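Local coordinates for protein putative transcriptional regulator (MarR/EmrR family) (Acinetobacter sp. ADP1, PDB 3NRV) that probably binds DNA as a winged helix-turn-helix dimer and regulates transcription, at the interface of chains A and B. Sequence-based numbering; all coordinates share one arbitrary frame. Chains: chain A/B, Putative transcriptional regulator (MarR/EmrR family).

Contacts 1 and 2 lie along one stretch of the interface between chains A and B, with their C-alpha centres about 15 Å apart. Both use the same long helix of chain B, residues 102-122. Contact 2 takes its earlier part, B:Tyr108 to B:Ile116, and contact 1 its end, B:Glu119 and B:Leu122. On chain A, the N-terminal segment A:Gln5 to A:Ile7 serves contact 2, and the start of helix 13-26 serves contact 1. The N-terminal region of chain A thus follows the partner helix. This arrangement probably helps tie the two subunits of a MarR-type dimer together.

Contact 1: the interface of chains A and B. Residues chain A 13-14, 17, 141; chain B 24, 119, 122-123.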
loop_
_atom_site.group_PDB
_atom_site.type_symbol
_atom_site.label_atom_id
_atom_site.label_comp_id
_atom_site.label_asym_id
_atom_site.label_seq_id
_atom_site.Cartn_x
_atom_site.Cartn_y
_atom_site.Cartn_z
ATOM N N ALA A 13 10.764 4.105 4.713
ATOM C CA ALA A 13 9.795 3.389 5.539
ATOM C C ALA A 13 8.412 3.407 4.897
ATOM O O ALA A 13 7.653 2.442 4.976
ATOM C CB ALA A 13 9.740 4.006 6.925
ATOM N N THR A 14 8.084 4.522 4.269
ATOM C CA THR A 14 6.789 4.662 3.601
ATOM C C THR A 14 6.615 3.548 2.579
ATOM O O THR A 14 5.582 2.875 2.541
ATOM C CB THR A 14 6.702 6.020 2.900
ATOM O OG1 THR A 14 6.833 7.046 3.889
ATOM C CG2 THR A 14 5.362 6.174 2.112
ATOM N N ILE A 17 6.485 -0.104 4.321
ATOM C CA ILE A 17 5.170 -0.306 4.930
ATOM C C ILE A 17 4.113 -0.664 3.882
ATOM O O ILE A 17 3.338 -1.613 4.046
ATOM C CB ILE A 17 4.736 0.974 5.702
ATOM C CG1 ILE A 17 5.528 1.098 7.009
ATOM C CG2 ILE A 17 3.229 0.963 5.991
ATOM C CD1 ILE A 17 5.586 2.525 7.559
ATOM N N LEU A 141 4.162 4.870 14.414
ATOM C CA LEU A 141 3.848 5.196 13.021
ATOM C C LEU A 141 2.383 5.607 12.861
ATOM O O LEU A 141 2.073 6.577 12.171
ATOM C CB LEU A 141 4.197 4.030 12.091
ATOM C CG LEU A 141 5.690 3.707 11.979
ATOM C CD1 LEU A 141 5.934 2.337 11.320
ATOM C CD2 LEU A 141 6.414 4.828 11.244
ATOM N N LEU B 24 -2.072 5.930 5.490
ATOM C CA LEU B 24 -0.952 6.647 4.894
ATOM C C LEU B 24 -1.179 6.796 3.386
ATOM O O LEU B 24 -1.037 7.887 2.834
ATOM C CB LEU B 24 0.355 5.905 5.203
ATOM C CG LEU B 24 1.675 6.466 4.666
ATOM C CD1 LEU B 24 1.884 7.873 5.128
ATOM C CD2 LEU B 24 2.833 5.561 5.102
ATOM N N GLU B 119 8.443 11.438 4.216
ATOM C CA GLU B 119 9.099 10.321 4.894
ATOM C C GLU B 119 9.770 10.837 6.162
ATOM O O GLU B 119 9.693 10.214 7.225
ATOM C CB GLU B 119 10.134 9.672 3.953
ATOM C CG GLU B 119 11.178 8.780 4.617
ATOM C CD GLU B 119 10.671 7.363 4.897
ATOM O OE1 GLU B 119 9.494 7.059 4.573
ATOM O OE2 GLU B 119 11.449 6.554 5.459
ATOM N N LEU B 122 7.040 11.314 8.695
ATOM C CA LEU B 122 6.588 10.034 9.250
ATOM C C LEU B 122 7.495 9.538 10.391
ATOM O O LEU B 122 7.023 8.966 11.386
ATOM C CB LEU B 122 6.555 8.969 8.141
ATOM C CG LEU B 122 6.113 7.550 8.533
ATOM C CD1 LEU B 122 4.660 7.517 9.041
ATOM C CD2 LEU B 122 6.292 6.590 7.340
ATOM N N LEU B 123 8.800 9.740 10.232
ATOM C CA LEU B 123 9.782 9.256 11.211
ATOM C C LEU B 123 10.276 10.341 12.186
ATOM O O LEU B 123 11.238 10.118 12.913
ATOM C CB LEU B 123 10.992 8.645 10.479
ATOM C CG LEU B 123 10.644 7.518 9.489
ATOM C CD1 LEU B 123 11.903 6.975 8.793
ATOM C CD2 LEU B 123 9.927 6.393 10.212
#
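A:Ala13 and A:Thr14 meet B:Glu119 in a helix-to-helix subunit interface that joins two copies of the regulator, as expected of a MarR-type dimer. The carboxylate of B:Glu119 caps the first turn of helix 13-26 of chain A. Its OE2 accepts a hydrogen bond from the backbone N of A:Ala13 at 2.6 Å, on the syn side but 27° out of the carboxylate plane. Its OE1 accepts one from the backbone N of A:Thr14 at 2.9 Å through the syn lone pair. The hydroxyl OG1 of A:Thr14 reaches the same OE1 at 2.7 Å, nearly in line with the C-O bond. Three bonds therefore fix the rotation of the carboxylate. The N-terminal end of the helix would probably favour its negative charge.

In A:Thr14, OG1 lies beside the backbone N (chi1 -61°), which lets the hydroxyl and its own N-H share one oxygen. The methyl CG2 points away from that polar group. It meets CD2 of B:Leu24 at 4.0 Å, and the two side chains cross at about a right angle.

B:Leu122 forms the apolar centre. With CG anti to the backbone N (chi1 180°), its side chain is sent from helix 102-122 toward chain A, where the two methyls part. CD2 lies near OG1 of A:Thr14 and meets A:Ile17 tip to tip. CD1 and CG pack against one methyl of A:Leu141, in helix 128-147. B:Leu123 adds a smaller contact beside the methyl of A:Ala13. The B:Leu123 methyl CD2 also lies 4.0 Å from CD2 of A:Leu141.

Contact 2: the interface of chains A and B. Residues chain A 5-7; chain B 51, 108, 112, 116.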
loop_
_atom_site.group_PDB
_atom_site.type_symbol
_atom_site.label_atom_id
_atom_site.label_comp_id
_atom_site.label_asym_id
_atom_site.label_seq_id
_atom_site.Cartn_x
_atom_site.Cartn_y
_atom_site.Cartn_z
ATOM N N GLN A 5 18.037 6.849 -7.379
ATOM C CA GLN A 5 18.140 8.260 -7.735
ATOM C C GLN A 5 18.231 9.155 -6.498
ATOM O O GLN A 5 19.277 9.229 -5.853
ATOM C CB GLN A 5 16.962 8.670 -8.622
ATOM C CG GLN A 5 17.342 8.953 -10.066
ATOM C CD GLN A 5 18.044 10.288 -10.229
ATOM O OE1 GLN A 5 17.758 11.245 -9.503
ATOM N NE2 GLN A 5 18.962 10.364 -11.188
ATOM N N LYS A 6 17.134 9.827 -6.165
ATOM C CA LYS A 6 17.111 10.732 -5.020
ATOM C C LYS A 6 16.620 10.048 -3.748
ATOM O O LYS A 6 16.809 10.552 -2.640
ATOM C CB LYS A 6 16.206 11.922 -5.318
ATOM C CG LYS A 6 16.787 12.909 -6.303
ATOM C CD LYS A 6 16.511 14.324 -5.843
ATOM C CE LYS A 6 15.329 14.901 -6.572
ATOM N NZ LYS A 6 14.884 16.170 -5.958
ATOM N N ILE A 7 15.963 8.908 -3.923
ATOM C CA ILE A 7 15.334 8.196 -2.823
ATOM C C ILE A 7 15.840 6.764 -2.851
ATOM O O ILE A 7 15.807 6.104 -3.890
ATOM C CB ILE A 7 13.785 8.199 -2.971
ATOM C CG1 ILE A 7 13.227 9.603 -2.740
ATOM C CG2 ILE A 7 13.110 7.193 -2.006
ATOM C CD1 ILE A 7 11.816 9.752 -3.231
ATOM N N SER B 51 14.526 4.306 -10.265
ATOM C CA SER B 51 15.512 3.653 -9.406
ATOM C C SER B 51 16.104 2.420 -10.051
ATOM O O SER B 51 17.204 1.992 -9.716
ATOM C CB SER B 51 14.849 3.190 -8.101
ATOM O OG SER B 51 14.515 4.271 -7.251
ATOM N N TYR B 108 9.587 13.127 -11.563
ATOM C CA TYR B 108 10.280 12.481 -10.458
ATOM C C TYR B 108 11.189 13.470 -9.737
ATOM O O TYR B 108 11.255 13.507 -8.508
ATOM C CB TYR B 108 11.092 11.268 -10.929
ATOM C CG TYR B 108 11.843 10.645 -9.788
ATOM C CD1 TYR B 108 11.211 9.781 -8.901
ATOM C CD2 TYR B 108 13.183 10.961 -9.567
ATOM C CE1 TYR B 108 11.901 9.233 -7.821
ATOM C CE2 TYR B 108 13.880 10.419 -8.503
ATOM C CZ TYR B 108 13.242 9.555 -7.638
ATOM O OH TYR B 108 13.958 9.027 -6.592
ATOM N N SER B 112 10.045 14.049 -5.977
ATOM C CA SER B 112 10.839 13.277 -5.023
ATOM C C SER B 112 11.141 14.105 -3.766
ATOM O O SER B 112 11.191 13.571 -2.664
ATOM C CB SER B 112 12.117 12.720 -5.667
ATOM O OG SER B 112 12.893 13.746 -6.244
ATOM N N ILE B 116 10.405 12.881 -0.001
ATOM C CA ILE B 116 11.440 12.897 1.020
ATOM C C ILE B 116 10.963 13.626 2.270
ATOM O O ILE B 116 11.182 13.158 3.389
ATOM C CB ILE B 116 12.749 13.516 0.460
ATOM C CG1 ILE B 116 13.430 12.513 -0.473
ATOM C CG2 ILE B 116 13.711 13.898 1.581
ATOM C CD1 ILE B 116 14.378 13.172 -1.463
HETATM O O HOH W 1 15.541 6.720 -6.748
#
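A:Ile7 and B:Ile116 make the closely packed part of this contact, where the N-terminal segment of chain A lies over helix 102-122 of chain B. By packing on the partner subunit, the segment probably helps hold the dimer together. The two side chains run past each other in opposite directions, and their CG1 atoms are 3.7 Å apart. CD1 of A:Ile7 reaches CB of B:Ser112 at 3.9 Å. That CB also lies over one face of the B:Tyr108 ring, toward its rim. The packing thus continues from B:Ile116 to the tyrosine.

B:Tyr108 has CG anti to the backbone N (chi1 178°), which extends the ring toward the chain A segment. Its hydroxyl OH sits near the backbone N atoms of A:Lys6 and A:Ile7. Both bonds are weak.

The other side is more loosely held and relies on water. Water 1 bonds to OH of B:Tyr108, to OG of B:Ser51 in helix 40-51 and to the carbonyl O of A:Ile7. One water therefore links B:Ser51 and B:Tyr108 to the chain A segment. A:Gln5 is poorly ordered, and the bond from its backbone N to this water is less certain. Its CB lies 3.5 Å from CE2 of B:Tyr108, obliquely off the ring plane.

The position of the A:Lys6 side chain tip is doubtful, because its CE is modelled too close to B:Ser112. The serine hydroxyl itself turns back along its own helix. B:Ser112 OG donates to the carbonyl O of B:Tyr108 at 2.8 Å, tilted 21° from the carbonyl plane.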